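Local coordinates for hypothetical protein (Streptococcus pneumoniae, PDB 2HIY) that is of unknown function and belongs to the DUF1697 family of conserved bacterial proteins, with two four-stranded antiparallel sheets in each chain, at residues Q116-A119 / T120-L124; K150-Y153 / H154-L158. All coordinates share one frame; numbering follows the deposited sequence. Where two conformers were deposited one is given.

In the fold
The two contacts come one after the other along the chain, both on the same side of its centre, their own centres about 13 Å apart. Interaction 1 is the C-terminal part of helix 114-122; interaction 2 is the short helix 152-156 with its N-cap. Between them the chain forms the hairpin strands 129-133 and 137-142, which share an antiparallel sheet with 102-108 and 166-170. Side chains tie both helices to the hairpin: Val117 and Val121 of the first pack on Ile138, and Tyr153 of the second meets Trp140 edge-to-face, which Leu124, after the first helix, also touches. The contacts meet directly through Leu124 CD2, 4.0 Å from Tyr156 CB, while His154 reaches a second subunit.

Interaction 1: residues Q116-A119 / T120-L124; sequences QVIA and TVESL
Thr120 sits one turn after Gln116 in helix 114-122, and the two side chains meet through their polar ends: Gln116 OE1 comes within 3.2 Å of Thr120 OG1. Gln116 reaches there because its chain bends at the second torsion (chi2 60°), which folds the amide back alongside the helix. Thr120 holds OG1 beside its own backbone N (chi1 -64°), so the hydroxyl also lies near the carbonyl, OG1 being 3.1 Å from Gln116 O, which accepts the helical bond from Thr120 N.

On another face, Val117 and Val121 bring methyl groups together, CG1 of Val117 to CG2 of Val121 at 4.2 Å. These beta-branched residues are buried against Ile138 of strand 137-142 and Phe162, a place that suits compact apolar groups. Ile118 and Glu122 run side by side; the carboxylate lies against the methyl Ile118 CG2, with Glu122 OE2 at 3.6 Å, a van der Waals contact.

At the C-terminal end, Ser123 OG turns back to give its proton to Thr120 O at 2.6 Å, in the carbonyl plane and on a lone pair. Ser123 N adds a weak bond to Ala119 O. The chemistry is that of an amphipathic helix: valines face the sheet, and the Ser123 hydroxyl serves a carbonyl in the last turn.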
loop_
_atom_site.group_PDB
_atom_site.type_symbol
_atom_site.label_atom_id
_atom_site.label_comp_id
_atom_site.label_asym_id
_atom_site.label_seq_id
_atom_site.Cartn_x
_atom_site.Cartn_y
_atom_site.Cartn_z
ATOM N N GLN D 116 -17.070 -25.203 -18.913
ATOM C CA GLN D 116 -16.357 -24.058 -19.463
ATOM C C GLN D 116 -15.108 -23.716 -18.656
ATOM O O GLN D 116 -14.060 -23.396 -19.228
ATOM C CB GLN D 116 -17.277 -22.847 -19.577
ATOM C CG GLN D 116 -16.575 -21.607 -20.164
ATOM C CD GLN D 116 -16.013 -21.810 -21.574
ATOM O OE1 GLN D 116 -14.798 -22.108 -21.787
ATOM N NE2 GLN D 116 -16.883 -21.627 -22.552
ATOM N N VAL D 117 -15.221 -23.802 -17.330
ATOM C CA VAL D 117 -14.041 -23.571 -16.487
ATOM C C VAL D 117 -12.927 -24.563 -16.789
ATOM O O VAL D 117 -11.773 -24.179 -16.982
ATOM C CB VAL D 117 -14.414 -23.661 -14.993
ATOM C CG1 VAL D 117 -13.167 -23.583 -14.094
ATOM C CG2 VAL D 117 -15.396 -22.549 -14.627
ATOM N N ILE D 118 -13.300 -25.837 -16.948
ATOM C CA ILE D 118 -12.296 -26.852 -17.266
ATOM C C ILE D 118 -11.627 -26.535 -18.607
ATOM O O ILE D 118 -10.417 -26.594 -18.751
ATOM C CB ILE D 118 -12.964 -28.239 -17.295
ATOM C CG1 ILE D 118 -13.384 -28.652 -15.871
ATOM C CG2 ILE D 118 -12.027 -29.273 -17.874
ATOM C CD1 ILE D 118 -14.256 -29.939 -15.820
ATOM N N ALA D 119 -12.443 -26.168 -19.605
ATOM C CA ALA D 119 -11.847 -25.907 -20.924
ATOM C C ALA D 119 -10.903 -24.722 -20.868
ATOM O O ALA D 119 -9.803 -24.753 -21.415
ATOM C CB ALA D 119 -12.955 -25.661 -21.983
ATOM N N THR D 120 -11.305 -23.679 -20.162
ATOM C CA THR D 120 -10.446 -22.497 -20.026
ATOM C C THR D 120 -9.156 -22.842 -19.279
ATOM O O THR D 120 -8.071 -22.506 -19.749
ATOM C CB THR D 120 -11.214 -21.404 -19.309
ATOM O OG1 THR D 120 -12.320 -21.017 -20.138
ATOM C CG2 THR D 120 -10.317 -20.168 -19.062
ATOM N N VAL D 121 -9.283 -23.543 -18.151
ATOM C CA VAL D 121 -8.082 -23.886 -17.398
ATOM C C VAL D 121 -7.152 -24.786 -18.218
ATOM O O VAL D 121 -5.949 -24.579 -18.236
ATOM C CB VAL D 121 -8.428 -24.509 -16.054
ATOM C CG1 VAL D 121 -7.185 -25.017 -15.381
ATOM C CG2 VAL D 121 -9.095 -23.474 -15.150
ATOM N N GLU D 122 -7.742 -25.729 -18.947
ATOM C CA GLU D 122 -6.924 -26.644 -19.745
ATOM C C GLU D 122 -6.206 -25.915 -20.852
ATOM O O GLU D 122 -5.191 -26.451 -21.354
ATOM C CB GLU D 122 -7.814 -27.729 -20.371
ATOM C CG GLU D 122 -8.164 -28.845 -19.403
ATOM C CD GLU D 122 -9.157 -29.856 -20.000
ATOM O OE1 GLU D 122 -9.871 -29.537 -20.996
ATOM O OE2 GLU D 122 -9.266 -30.953 -19.426
ATOM N N SER D 123 -6.706 -24.761 -21.286
ATOM C CA SER D 123 -6.061 -23.964 -22.349
ATOM C C SER D 123 -4.801 -23.241 -21.872
ATOM O O SER D 123 -4.024 -22.739 -22.683
ATOM C CB SER D 123 -7.024 -22.923 -22.955
ATOM O OG SER D 123 -7.191 -21.778 -22.110
ATOM N N LEU D 124 -4.606 -23.154 -20.557
ATOM C CA LEU D 124 -3.476 -22.416 -20.025
ATOM C C LEU D 124 -2.204 -23.275 -20.056
ATOM O O LEU D 124 -2.249 -24.469 -19.745
ATOM C CB LEU D 124 -3.769 -21.995 -18.591
ATOM C CG LEU D 124 -5.053 -21.212 -18.335
ATOM C CD1 LEU D 124 -5.177 -20.933 -16.835
ATOM C CD2 LEU D 124 -5.054 -19.892 -19.116
#

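Interaction 2: residues K150-Y153 / H154-L158; sequences KTAY and HKYLL
Just before the N-cap of helix 152-156, a water joins Lys150 to Lys155: it gives a proton to Lys150 O at 2.7 Å and accepts one from Lys155 NZ. The bend in the Lys155 chain at its third torsion (chi3 63°) brings the ammonium round to this water, so a carbonyl preceding the helix gains a bridged partner.

Thr151 is the N-cap. Its OG1 accepts from His154 N at 3.2 Å in a nearly straight bond (162°), capping an amide of the first turn, where the usual acceptor four residues back is not in the helix. The same hydroxyl is bonded to Tyr148 O, which helps fix its rotation, and Thr151 O begins the helical series by accepting from Lys155 N. Glu129 takes the backbone N-H groups of Ala152 and Tyr153; a carboxylate at a helix N-terminus is probably stabilised by the dipole there.

Ala152 suits its buried place because its lone methyl lets the Tyr156 ring come close, CD2 standing 3.6 Å from Ala152 CB. Lys155 CB lies above one face of that ring, toward its rim.

Tyr153 swings its ring away from the backbone N (chi1 -174°), toward Lys142 and Trp140, which make cation-pi and edge-to-face contacts with it. His154 meets His70 of the second subunit. In the conformer given for Leu157, one of two deposited, its CD1 lies over one face of the Tyr153 ring, 3.3 Å from Tyr153 CD1, a spacing so short that it is best treated as doubtful.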
loop_
_atom_site.group_PDB
_atom_site.type_symbol
_atom_site.label_atom_id
_atom_site.label_comp_id
_atom_site.label_asym_id
_atom_site.label_seq_id
_atom_site.Cartn_x
_atom_site.Cartn_y
_atom_site.Cartn_z
ATOM N N LYS D 150 6.076 -17.107 -12.579
ATOM C CA LYS D 150 5.972 -17.654 -13.933
ATOM C C LYS D 150 4.859 -18.676 -14.082
ATOM O O LYS D 150 4.662 -19.202 -15.169
ATOM C CB LYS D 150 7.298 -18.291 -14.349
ATOM C CG LYS D 150 8.470 -17.286 -14.505
ATOM C CD LYS D 150 9.811 -18.067 -14.654
ATOM C CE LYS D 150 11.028 -17.156 -14.666
ATOM N NZ LYS D 150 11.284 -16.594 -16.026
ATOM N N THR D 151 4.114 -18.945 -13.012
ATOM C CA THR D 151 3.053 -19.925 -13.117
ATOM C C THR D 151 1.817 -19.371 -13.851
ATOM O O THR D 151 1.557 -18.150 -13.849
ATOM C CB THR D 151 2.585 -20.451 -11.727
ATOM O OG1 THR D 151 2.054 -19.383 -10.923
ATOM C CG2 THR D 151 3.720 -21.179 -10.999
ATOM N N ALA D 152 1.047 -20.271 -14.453
ATOM C CA ALA D 152 -0.233 -19.883 -15.041
ATOM C C ALA D 152 -1.173 -19.376 -13.966
ATOM O O ALA D 152 -1.974 -18.462 -14.223
ATOM C CB ALA D 152 -0.839 -21.077 -15.749
ATOM N N TYR D 153 -1.137 -19.965 -12.777
ATOM C CA TYR D 153 -1.969 -19.484 -11.679
ATOM C C TYR D 153 -1.762 -17.984 -11.464
ATOM O O TYR D 153 -2.743 -17.204 -11.412
ATOM C CB TYR D 153 -1.630 -20.259 -10.399
ATOM C CG TYR D 153 -2.535 -19.944 -9.241
ATOM C CD1 TYR D 153 -3.724 -20.641 -9.087
ATOM C CD2 TYR D 153 -2.204 -18.975 -8.289
ATOM C CE1 TYR D 153 -4.613 -20.352 -8.038
ATOM C CE2 TYR D 153 -3.087 -18.666 -7.232
ATOM C CZ TYR D 153 -4.264 -19.376 -7.112
ATOM O OH TYR D 153 -5.095 -19.067 -6.049
ATOM N N HIS D 154 -0.513 -17.578 -11.343
ATOM C CA HIS D 154 -0.213 -16.173 -11.140
ATOM C C HIS D 154 -0.486 -15.319 -12.362
ATOM O O HIS D 154 -1.089 -14.225 -12.240
ATOM C CB HIS D 154 1.246 -16.017 -10.739
ATOM C CG HIS D 154 1.663 -14.595 -10.639
ATOM N ND1 HIS D 154 1.155 -13.759 -9.661
ATOM C CD2 HIS D 154 2.487 -13.850 -11.408
ATOM C CE1 HIS D 154 1.670 -12.551 -9.838
ATOM N NE2 HIS D 154 2.489 -12.580 -10.875
ATOM N N LYS D 155 0.010 -15.765 -13.526
ATOM C CA LYS D 155 -0.015 -14.905 -14.713
ATOM C C LYS D 155 -1.367 -14.747 -15.322
ATOM O O LYS D 155 -1.605 -13.698 -15.956
ATOM C CB LYS D 155 0.917 -15.442 -15.780
ATOM C CG LYS D 155 2.377 -15.311 -15.353
ATOM C CD LYS D 155 3.301 -15.966 -16.362
ATOM C CE LYS D 155 3.217 -15.285 -17.709
ATOM N NZ LYS D 155 4.206 -15.903 -18.644
ATOM N N TYR D 156 -2.241 -15.756 -15.203
ATOM C CA TYR D 156 -3.437 -15.772 -16.025
ATOM C C TYR D 156 -4.756 -15.769 -15.325
ATOM O O TYR D 156 -5.748 -15.497 -15.981
ATOM C CB TYR D 156 -3.441 -16.952 -17.023
ATOM C CG TYR D 156 -2.190 -17.092 -17.845
ATOM C CD1 TYR D 156 -1.629 -16.001 -18.510
ATOM C CD2 TYR D 156 -1.549 -18.322 -17.940
ATOM C CE1 TYR D 156 -0.451 -16.142 -19.271
ATOM C CE2 TYR D 156 -0.385 -18.469 -18.694
ATOM C CZ TYR D 156 0.155 -17.375 -19.339
ATOM O OH TYR D 156 1.313 -17.514 -20.079
ATOM N N LEU D 157 -4.826 -16.035 -14.024
ATOM C CA LEU D 157 -6.158 -16.159 -13.426
ATOM C C LEU D 157 -6.988 -14.879 -13.388
ATOM O O LEU D 157 -8.222 -14.929 -13.370
ATOM C CB LEU D 157 -6.118 -16.819 -12.055
ATOM C CG LEU D 157 -6.032 -18.346 -12.080
ATOM C CD1 LEU D 157 -6.068 -18.855 -10.658
ATOM C CD2 LEU D 157 -7.126 -19.007 -12.957
ATOM N N LEU D 158 -6.336 -13.720 -13.359
ATOM C CA LEU D 158 -7.108 -12.465 -13.463
ATOM C C LEU D 158 -7.654 -12.216 -14.858
ATOM O O LEU D 158 -8.506 -11.348 -15.057
ATOM C CB LEU D 158 -6.288 -11.259 -13.037
ATOM C CG LEU D 158 -6.056 -11.115 -11.540
ATOM C CD1 LEU D 158 -5.059 -9.972 -11.341
ATOM C CD2 LEU D 158 -7.329 -10.849 -10.747
HETATM O O HOH W 1 4.690 -18.509 -17.788
#